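Local coordinates for adenosine monophosphate-protein transferase (Pyrococcus horikoshii, PDB 2D16) that is of unestablished function but is probably an adenosine-specific kinase or a transferase of adenosine monophosphate to protein, at residues R3-I9 with F116-E122; I47-E51 with G78-F83; V15-Q21 with M107-E113. All coordinates share one frame; numbering follows the deposited sequence.

Contact 1: R3-I9 with F116-E122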
loop_
_atom_site.group_PDB
_atom_site.type_symbol
_atom_site.label_atom_id
_atom_site.label_comp_id
_atom_site.label_asym_id
_atom_site.label_seq_id
_atom_site.Cartn_x
_atom_site.Cartn_y
_atom_site.Cartn_z
ATOM N N ARG A 3 -49.678 -2.479 52.414
ATOM C CA ARG A 3 -50.487 -1.573 51.613
ATOM C C ARG A 3 -49.814 -1.438 50.257
ATOM O O ARG A 3 -48.628 -1.114 50.169
ATOM C CB ARG A 3 -50.608 -0.206 52.297
ATOM C CG ARG A 3 -51.574 -0.199 53.481
ATOM C CD ARG A 3 -51.441 1.060 54.335
ATOM N NE ARG A 3 -51.893 2.275 53.659
ATOM C CZ ARG A 3 -53.159 2.542 53.349
ATOM N NH1 ARG A 3 -54.120 1.675 53.647
ATOM N NH2 ARG A 3 -53.465 3.685 52.748
ATOM N N ILE A 4 -50.576 -1.700 49.202
ATOM C CA ILE A 4 -50.046 -1.629 47.849
ATOM C C ILE A 4 -50.481 -0.351 47.146
ATOM O O ILE A 4 -51.640 0.054 47.241
ATOM C CB ILE A 4 -50.512 -2.847 47.021
ATOM C CG1 ILE A 4 -49.988 -4.134 47.666
ATOM C CG2 ILE A 4 -50.025 -2.724 45.585
ATOM C CD1 ILE A 4 -50.455 -5.414 46.987
ATOM N N GLU A 5 -49.538 0.289 46.458
ATOM C CA GLU A 5 -49.827 1.513 45.722
ATOM C C GLU A 5 -49.169 1.469 44.347
ATOM O O GLU A 5 -48.186 0.749 44.134
ATOM C CB GLU A 5 -49.337 2.746 46.496
ATOM C CG GLU A 5 -47.831 2.932 46.526
ATOM C CD GLU A 5 -47.402 4.082 47.425
ATOM O OE1 GLU A 5 -47.645 4.002 48.648
ATOM O OE2 GLU A 5 -46.825 5.065 46.912
ATOM N N VAL A 6 -49.726 2.238 43.416
ATOM C CA VAL A 6 -49.218 2.303 42.055
ATOM C C VAL A 6 -48.565 3.657 41.831
ATOM O O VAL A 6 -49.162 4.697 42.104
ATOM C CB VAL A 6 -50.358 2.113 41.034
ATOM C CG1 VAL A 6 -49.813 2.176 39.613
ATOM C CG2 VAL A 6 -51.045 0.783 41.286
ATOM N N ILE A 7 -47.332 3.640 41.343
ATOM C CA ILE A 7 -46.599 4.868 41.089
ATOM C C ILE A 7 -46.369 5.040 39.595
ATOM O O ILE A 7 -45.817 4.162 38.935
ATOM C CB ILE A 7 -45.230 4.854 41.808
ATOM C CG1 ILE A 7 -45.445 4.779 43.324
ATOM C CG2 ILE A 7 -44.431 6.099 41.442
ATOM C CD1 ILE A 7 -44.170 4.597 44.114
ATOM N N ASP A 8 -46.817 6.170 39.061
ATOM C CA ASP A 8 -46.633 6.455 37.649
ATOM C C ASP A 8 -45.267 7.110 37.494
ATOM O O ASP A 8 -44.977 8.112 38.153
ATOM C CB ASP A 8 -47.719 7.415 37.145
ATOM C CG ASP A 8 -49.078 6.750 37.027
ATOM O OD1 ASP A 8 -49.229 5.847 36.178
ATOM O OD2 ASP A 8 -49.995 7.133 37.780
ATOM N N ILE A 9 -44.421 6.531 36.647
ATOM C CA ILE A 9 -43.098 7.090 36.414
ATOM C C ILE A 9 -43.257 8.384 35.625
ATOM O O ILE A 9 -43.917 8.406 34.586
ATOM C CB ILE A 9 -42.207 6.123 35.600
ATOM C CG1 ILE A 9 -41.875 4.885 36.440
ATOM C CG2 ILE A 9 -40.935 6.841 35.151
ATOM C CD1 ILE A 9 -41.084 5.192 37.701
ATOM N N PHE A 116 -45.102 3.985 32.005
ATOM C CA PHE A 116 -44.574 3.001 32.950
ATOM C C PHE A 116 -45.018 3.216 34.392
ATOM O O PHE A 116 -45.082 4.352 34.861
ATOM C CB PHE A 116 -43.045 3.089 32.869
ATOM C CG PHE A 116 -42.315 1.836 33.270
ATOM C CD1 PHE A 116 -41.966 0.889 32.313
ATOM C CD2 PHE A 116 -41.913 1.641 34.585
ATOM C CE1 PHE A 116 -41.218 -0.237 32.658
ATOM C CE2 PHE A 116 -41.165 0.516 34.947
ATOM C CZ PHE A 116 -40.816 -0.422 33.979
ATOM N N GLN A 117 -45.310 2.122 35.097
ATOM C CA GLN A 117 -45.715 2.204 36.498
ATOM C C GLN A 117 -44.919 1.227 37.351
ATOM O O GLN A 117 -44.521 0.160 36.887
ATOM C CB GLN A 117 -47.197 1.866 36.679
ATOM C CG GLN A 117 -48.163 2.717 35.891
ATOM C CD GLN A 117 -49.598 2.303 36.147
ATOM O OE1 GLN A 117 -49.907 1.111 36.191
ATOM N NE2 GLN A 117 -50.484 3.282 36.312
ATOM N N VAL A 118 -44.692 1.603 38.603
ATOM C CA VAL A 118 -43.983 0.745 39.544
ATOM C C VAL A 118 -44.983 0.437 40.654
ATOM O O VAL A 118 -45.547 1.352 41.264
ATOM C CB VAL A 118 -42.723 1.456 40.137
ATOM C CG1 VAL A 118 -42.069 0.572 41.212
ATOM C CG2 VAL A 118 -41.714 1.738 39.022
ATOM N N ILE A 119 -45.236 -0.846 40.898
ATOM C CA ILE A 119 -46.168 -1.235 41.944
ATOM C C ILE A 119 -45.354 -1.456 43.211
ATOM O O ILE A 119 -44.434 -2.274 43.237
ATOM C CB ILE A 119 -46.929 -2.523 41.577
ATOM C CG1 ILE A 119 -47.643 -2.331 40.234
ATOM C CG2 ILE A 119 -47.943 -2.854 42.671
ATOM C CD1 ILE A 119 -48.466 -3.528 39.790
ATOM N N VAL A 120 -45.699 -0.711 44.254
ATOM C CA VAL A 120 -44.981 -0.774 45.516
ATOM C C VAL A 120 -45.840 -1.228 46.686
ATOM O O VAL A 120 -46.990 -0.815 46.826
ATOM C CB VAL A 120 -44.382 0.615 45.854
ATOM C CG1 VAL A 120 -43.703 0.584 47.222
ATOM C CG2 VAL A 120 -43.395 1.030 44.771
ATOM N N ALA A 121 -45.270 -2.091 47.523
ATOM C CA ALA A 121 -45.955 -2.582 48.710
ATOM C C ALA A 121 -45.227 -1.989 49.910
ATOM O O ALA A 121 -43.999 -1.958 49.931
ATOM C CB ALA A 121 -45.895 -4.101 48.766
ATOM N N GLU A 122 -45.970 -1.498 50.896
ATOM C CA GLU A 122 -45.334 -0.941 52.080
ATOM C C GLU A 122 -45.740 -1.697 53.337
ATOM O O GLU A 122 -46.920 -1.987 53.552
ATOM C CB GLU A 122 -45.657 0.555 52.245
ATOM C CG GLU A 122 -45.028 1.154 53.507
ATOM C CD GLU A 122 -44.888 2.670 53.477
ATOM O OE1 GLU A 122 -45.360 3.313 52.515
ATOM O OE2 GLU A 122 -44.296 3.219 54.434
HETATM O O HOH W 1 -47.531 6.024 33.853
HETATM O O HOH W 2 -44.384 6.593 32.494
#
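Ile7 and Val118 exchange two backbone hydrogen bonds in the middle of an antiparallel strand pair, 3-8 against 116-122. This pair makes up two strands of a three-stranded antiparallel sheet. Arg3 with Glu122 and Glu5 with Val120 are the other hydrogen-bonded pairs. Ile9 N continues the ladder to Phe116 O at 2.9 Å.

One face is lined by Glu5, Ile7, Val118, Val120 and Glu122. Here Ile7 CD1 meets Val120 CG2 at 3.7 Å. Ile9 lies alongside Phe116, and its CG1 sits at the ring edge, 3.7 Å from Phe116 CD2. Its tip, CD1, turns instead to Val118 CG2 at 3.8 Å. Ile7 and Val118 also pack on Ile77 of helix 64-77. At the far end Glu5 OE1 and Glu122 OE1 are 4.5 Å apart. Both glutamates form salt bridges to Arg127, which probably offsets their mutual repulsion.

On the other face Ile4 CG2 touches Ile119 CG2 at 3.6 Å. Val6 CG1 lies against the amide of Gln117, 3.5 Å from its CD. Strand 127-134 bonds the other edge of 116-122, which is thus the central strand.

Asp8 and Gln117 run side by side on this same face. With Asp8 CG anti to its carbonyl carbon (chi1 -72°), the carboxylate lies beside the amide. A water lies within hydrogen-bonding distance of both Asp8 OD1 and Phe116 O. Gln117 NE2 donates to Asp8 OD1 at 2.9 Å, on the syn side but 32° out of the carboxylate plane.

Contact 2: I47-E51 with G78-F83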
loop_
_atom_site.group_PDB
_atom_site.type_symbol
_atom_site.label_atom_id
_atom_site.label_comp_id
_atom_site.label_asym_id
_atom_site.label_seq_id
_atom_site.Cartn_x
_atom_site.Cartn_y
_atom_site.Cartn_z
ATOM N N ILE A 47 -29.391 9.029 37.184
ATOM C CA ILE A 47 -29.564 7.793 37.935
ATOM C C ILE A 47 -29.686 8.146 39.414
ATOM O O ILE A 47 -28.951 8.996 39.927
ATOM C CB ILE A 47 -28.385 6.794 37.725
ATOM C CG1 ILE A 47 -28.635 5.520 38.544
ATOM C CG2 ILE A 47 -27.055 7.426 38.126
ATOM C CD1 ILE A 47 -27.578 4.440 38.352
ATOM N N ALA A 48 -30.649 7.521 40.079
ATOM C CA ALA A 48 -30.876 7.747 41.498
ATOM C C ALA A 48 -31.010 6.386 42.168
ATOM O O ALA A 48 -31.520 5.440 41.570
ATOM C CB ALA A 48 -32.139 8.568 41.706
ATOM N N MET A 49 -30.543 6.289 43.405
ATOM C CA MET A 49 -30.600 5.030 44.128
ATOM C C MET A 49 -30.859 5.308 45.598
ATOM O O MET A 49 -30.261 6.217 46.183
ATOM C CB MET A 49 -29.285 4.277 43.946
ATOM C CG MET A 49 -29.305 2.849 44.451
ATOM S SD MET A 49 -27.868 1.957 43.834
ATOM C CE MET A 49 -28.150 0.318 44.569
ATOM N N ASN A 50 -31.751 4.522 46.190
ATOM C CA ASN A 50 -32.123 4.708 47.586
ATOM C C ASN A 50 -31.240 3.997 48.595
ATOM O O ASN A 50 -30.940 2.812 48.459
ATOM C CB ASN A 50 -33.578 4.282 47.800
ATOM C CG ASN A 50 -34.538 5.045 46.915
ATOM O OD1 ASN A 50 -34.336 6.228 46.649
ATOM N ND2 ASN A 50 -35.593 4.374 46.459
ATOM N N GLU A 51 -30.828 4.743 49.615
ATOM C CA GLU A 51 -29.998 4.210 50.686
ATOM C C GLU A 51 -30.889 4.138 51.928
ATOM O O GLU A 51 -31.377 5.160 52.415
ATOM C CB GLU A 51 -28.800 5.129 50.932
ATOM C CG GLU A 51 -27.810 4.578 51.938
ATOM C CD GLU A 51 -26.684 5.543 52.234
ATOM O OE1 GLU A 51 -26.788 6.723 51.837
ATOM O OE2 GLU A 51 -25.698 5.124 52.876
ATOM N N GLY A 78 -39.213 5.054 46.897
ATOM C CA GLY A 78 -38.692 4.876 48.243
ATOM C C GLY A 78 -37.970 3.601 48.632
ATOM O O GLY A 78 -37.009 3.654 49.399
ATOM N N ALA A 79 -38.425 2.462 48.122
ATOM C CA ALA A 79 -37.822 1.172 48.457
ATOM C C ALA A 79 -36.294 1.188 48.512
ATOM O O ALA A 79 -35.628 1.645 47.581
ATOM C CB ALA A 79 -38.295 0.109 47.471
ATOM N N GLY A 80 -35.748 0.671 49.607
ATOM C CA GLY A 80 -34.308 0.633 49.772
ATOM C C GLY A 80 -33.592 -0.165 48.696
ATOM O O GLY A 80 -34.080 -1.205 48.248
ATOM N N HIS A 81 -32.431 0.338 48.289
ATOM C CA HIS A 81 -31.541 -0.275 47.287
ATOM C C HIS A 81 -32.139 -0.325 45.859
ATOM O O HIS A 81 -31.591 -0.933 44.950
ATOM C CB HIS A 81 -31.202 -1.689 47.756
ATOM C CG HIS A 81 -29.998 -1.647 48.662
ATOM N ND1 HIS A 81 -29.688 -2.639 49.535
ATOM C CD2 HIS A 81 -29.014 -0.657 48.747
ATOM C CE1 HIS A 81 -28.542 -2.254 50.128
ATOM N NE2 HIS A 81 -28.115 -1.072 49.676
ATOM N N VAL A 82 -33.268 0.337 45.636
ATOM C CA VAL A 82 -33.843 0.387 44.300
ATOM C C VAL A 82 -33.151 1.529 43.562
ATOM O O VAL A 82 -32.842 2.564 44.158
ATOM C CB VAL A 82 -35.367 0.671 44.345
ATOM C CG1 VAL A 82 -35.874 1.067 42.960
ATOM C CG2 VAL A 82 -36.113 -0.562 44.840
ATOM N N PHE A 83 -32.875 1.338 42.277
ATOM C CA PHE A 83 -32.259 2.403 41.506
ATOM C C PHE A 83 -33.108 2.698 40.282
ATOM O O PHE A 83 -33.776 1.811 39.737
ATOM C CB PHE A 83 -30.802 2.063 41.124
ATOM C CG PHE A 83 -30.640 0.853 40.233
ATOM C CD1 PHE A 83 -30.739 0.967 38.848
ATOM C CD2 PHE A 83 -30.329 -0.388 40.782
ATOM C CE1 PHE A 83 -30.523 -0.138 38.016
ATOM C CE2 PHE A 83 -30.112 -1.502 39.962
ATOM C CZ PHE A 83 -30.207 -1.377 38.574
#
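Met49 lays its extended side chain across the CB of Phe83. Its CG is 3.7 Å from Phe83 CB, and the methyl CE goes on to His81 O, also at 3.7 Å. Met49 CG stands anti to the backbone N (chi1 -170°), which carries the chain over Phe83 CB. The two residues form an antiparallel non-hydrogen-bonded pair, with CA atoms 4.1 Å apart. Phe83 CB also rests on Ala48 O.

Asn50 carries the polar half of the contact. Its backbone N donates to Val82 O at 3.0 Å, nearly in line with the carbonyl. Its own carbonyl accepts His81 N at 2.9 Å, with the donor above the carbonyl plane and an N-H...O angle of 144°. The side chain reaches the turn itself. Asn50 ND2 donates to Ala79 O at 3.0 Å, and that oxygen lies in the amide plane of Asn50. The ND2 atom in turn stands above the Ala79 carbonyl plane. A second bond from ND2 goes to Ala74 O on helix 64-77, and Thr57 OG1 is hydrogen-bonded to Asn50 OD1. Both ends of this buried amide are therefore gripped, which should fix its rotation.

Segment 78-83 leaves helix 64-77 at Gly78, whose phi is positive. Ala79 to Val82 then make a type II beta turn, closed by a weak bond from Val82 N to Ala79 O. Asn50 thus ties the end of strand 44-51 to the turn that leads into its sheet neighbour, strand 82-88. Strand 44-51 lies between strands 56-61 and 82-88. Helix 64-77 packs on Ala48, while Met49 and His81 touch Ser25 of helix 25-39.

Contact 3: V15-Q21 with M107-E113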
loop_
_atom_site.group_PDB
_atom_site.type_symbol
_atom_site.label_atom_id
_atom_site.label_comp_id
_atom_site.label_asym_id
_atom_site.label_seq_id
_atom_site.Cartn_x
_atom_site.Cartn_y
_atom_site.Cartn_z
ATOM N N VAL A 15 -37.936 9.453 26.463
ATOM C CA VAL A 15 -36.958 9.076 27.477
ATOM C C VAL A 15 -37.195 7.646 27.946
ATOM O O VAL A 15 -38.330 7.249 28.211
ATOM C CB VAL A 15 -37.008 10.048 28.678
ATOM C CG1 VAL A 15 -36.217 9.490 29.859
ATOM C CG2 VAL A 15 -36.434 11.391 28.260
ATOM N N GLU A 16 -36.114 6.875 28.034
ATOM C CA GLU A 16 -36.184 5.477 28.455
ATOM C C GLU A 16 -35.986 5.372 29.962
ATOM O O GLU A 16 -35.154 6.081 30.531
ATOM C CB GLU A 16 -35.083 4.663 27.768
ATOM C CG GLU A 16 -35.018 4.767 26.248
ATOM C CD GLU A 16 -35.982 3.834 25.540
ATOM O OE1 GLU A 16 -36.482 2.883 26.177
ATOM O OE2 GLU A 16 -36.228 4.042 24.335
ATOM N N VAL A 17 -36.746 4.494 30.608
ATOM C CA VAL A 17 -36.608 4.299 32.044
ATOM C C VAL A 17 -36.194 2.859 32.334
ATOM O O VAL A 17 -36.637 1.926 31.662
ATOM C CB VAL A 17 -37.926 4.605 32.809
ATOM C CG1 VAL A 17 -39.029 3.648 32.379
ATOM C CG2 VAL A 17 -37.691 4.499 34.316
ATOM N N ILE A 18 -35.317 2.696 33.319
ATOM C CA ILE A 18 -34.854 1.382 33.739
ATOM C C ILE A 18 -34.911 1.384 35.265
ATOM O O ILE A 18 -34.364 2.279 35.908
ATOM C CB ILE A 18 -33.398 1.105 33.296
ATOM C CG1 ILE A 18 -33.268 1.255 31.779
ATOM C CG2 ILE A 18 -32.996 -0.308 33.712
ATOM C CD1 ILE A 18 -31.845 1.111 31.266
ATOM N N ILE A 19 -35.589 0.398 35.841
ATOM C CA ILE A 19 -35.707 0.307 37.291
ATOM C C ILE A 19 -35.042 -0.995 37.722
ATOM O O ILE A 19 -35.272 -2.036 37.114
ATOM C CB ILE A 19 -37.184 0.265 37.750
ATOM C CG1 ILE A 19 -37.988 1.389 37.088
ATOM C CG2 ILE A 19 -37.257 0.372 39.266
ATOM C CD1 ILE A 19 -37.538 2.781 37.463
ATOM N N GLY A 20 -34.230 -0.939 38.773
ATOM C CA GLY A 20 -33.561 -2.144 39.224
ATOM C C GLY A 20 -33.373 -2.219 40.724
ATOM O O GLY A 20 -33.710 -1.287 41.456
ATOM N N GLN A 21 -32.840 -3.348 41.178
ATOM C CA GLN A 21 -32.582 -3.574 42.596
ATOM C C GLN A 21 -31.082 -3.813 42.733
ATOM O O GLN A 21 -30.517 -4.689 42.064
ATOM C CB GLN A 21 -33.365 -4.796 43.092
ATOM C CG GLN A 21 -33.219 -5.069 44.600
ATOM C CD GLN A 21 -34.031 -4.112 45.472
ATOM O OE1 GLN A 21 -35.091 -3.633 45.062
ATOM N NE2 GLN A 21 -33.529 -3.816 46.666
ATOM N N MET A 107 -30.784 -7.259 40.246
ATOM C CA MET A 107 -31.658 -7.498 39.110
ATOM C C MET A 107 -32.236 -6.219 38.533
ATOM O O MET A 107 -32.106 -5.142 39.114
ATOM C CB MET A 107 -32.798 -8.441 39.522
ATOM C CG MET A 107 -33.645 -7.945 40.687
ATOM S SD MET A 107 -34.866 -6.705 40.231
ATOM C CE MET A 107 -36.089 -7.743 39.380
ATOM N N ILE A 108 -32.850 -6.353 37.363
ATOM C CA ILE A 108 -33.488 -5.237 36.678
ATOM C C ILE A 108 -34.971 -5.587 36.536
ATOM O O ILE A 108 -35.319 -6.616 35.954
ATOM C CB ILE A 108 -32.885 -5.016 35.275
ATOM C CG1 ILE A 108 -31.376 -4.754 35.383
ATOM C CG2 ILE A 108 -33.584 -3.834 34.592
ATOM C CD1 ILE A 108 -30.683 -4.562 34.046
ATOM N N TYR A 109 -35.835 -4.733 37.081
ATOM C CA TYR A 109 -37.284 -4.936 37.038
ATOM C C TYR A 109 -37.866 -4.805 35.628
ATOM O O TYR A 109 -38.733 -5.585 35.223
ATOM C CB TYR A 109 -37.974 -3.930 37.972
ATOM C CG TYR A 109 -37.708 -4.174 39.445
ATOM C CD1 TYR A 109 -38.324 -5.230 40.117
ATOM C CD2 TYR A 109 -36.837 -3.354 40.162
ATOM C CE1 TYR A 109 -38.077 -5.469 41.475
ATOM C CE2 TYR A 109 -36.582 -3.583 41.519
ATOM C CZ TYR A 109 -37.205 -4.638 42.166
ATOM O OH TYR A 109 -36.955 -4.865 43.503
ATOM N N GLY A 110 -37.391 -3.817 34.880
ATOM C CA GLY A 110 -37.891 -3.614 33.533
ATOM C C GLY A 110 -37.271 -2.390 32.896
ATOM O O GLY A 110 -36.569 -1.635 33.563
ATOM N N ALA A 111 -37.527 -2.192 31.608
ATOM C CA ALA A 111 -36.969 -1.048 30.892
ATOM C C ALA A 111 -37.718 -0.783 29.594
ATOM O O ALA A 111 -38.011 -1.712 28.843
ATOM C CB ALA A 111 -35.497 -1.295 30.586
ATOM N N SER A 112 -38.019 0.485 29.329
ATOM C CA SER A 112 -38.705 0.855 28.093
ATOM C C SER A 112 -39.045 2.334 28.080
ATOM O O SER A 112 -38.655 3.083 28.980
ATOM C CB SER A 112 -39.997 0.047 27.912
ATOM O OG SER A 112 -41.088 0.646 28.588
ATOM N N GLU A 113 -39.768 2.747 27.044
ATOM C CA GLU A 113 -40.196 4.131 26.904
ATOM C C GLU A 113 -41.725 4.218 26.927
ATOM O O GLU A 113 -42.292 5.282 26.688
ATOM C CB GLU A 113 -39.666 4.738 25.597
ATOM C CG GLU A 113 -40.283 4.154 24.336
ATOM C CD GLU A 113 -39.990 4.990 23.101
ATOM O OE1 GLU A 113 -40.265 6.210 23.132
ATOM O OE2 GLU A 113 -39.493 4.429 22.100
#
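Ile18 packs between Ile108 and Ala111 at the apolar centre. Its CG2 meets Ile108 CG2 at 3.7 Å, and its CG1 meets Ala111 CB at 3.6 Å. With CG1 anti to the carbonyl carbon (chi1 -57°) and CG2 anti to the backbone N, one branch is turned to Ala111 and the other to Ile108. Val95 and Ile99 of helix 92-100 cover this face.

On the other face Ile19 CG2 approaches Tyr109 CD2 at 3.9 Å. The Tyr109 ring leans along strand 16-22, with CE2 close to Gly20 C. Met107 SD stands 3.5 Å above the centre of the ring, a Met-aromatic contact within one strand. The bent Met107 chain also brings SD to Gln21 CB. Val129 and Val132 of strand 127-134 touch the tyrosine too.

At the polar edge Tyr109 OH donates to Gln21 OE1 at 2.7 Å. The amide and ring planes are almost perpendicular, 89° apart, and OE1 lies at the ring edge. Gln21 NE2 is bonded to Gly80 O, so both ends of the amide are held. A leucine in place of Tyr109 would probably leave Gln21 OE1 without its hydroxyl donor and strip Met107 SD of its aromatic partner.

At the opposite end Glu16 OE2 and Glu113 OE2 are 4.0 Å apart, and their carboxylates probably repel.

Backbone bonds join the strands on both sides of an irregularity. Ile19 O accepts Tyr109 N at 2.8 Å, while Ile19 N donates to Gly110 O. Tyr109 and Gly110 thus both face Ile19. This is a classic beta bulge, set in strand 105-112, outermost within this chain in a five-stranded antiparallel sheet.

Contacts 2 and 3 belong to one five-stranded antiparallel sheet, and contact 1 to a separate three-stranded one. The centres of the three contacts are 13 to 14 Å apart. Contact 2 meets contact 3 through neighbouring strands: Phe83 N lies 2.9 Å from Gly20 O, a probable hydrogen bond. The two sheets pack through Phe116, whose CG is 3.9 Å from Val17 CG1. The nearest atoms of contacts 1 and 2 are about 5 Å apart. Along the chain, contact 2 is nested inside the loop closed by contact 3, and contact 3 inside that closed by contact 1. A bound sodium ion lies about 6 Å from the Tyr109 side chain, 8 Å from that of Ile119 and 11 Å from that of Val82.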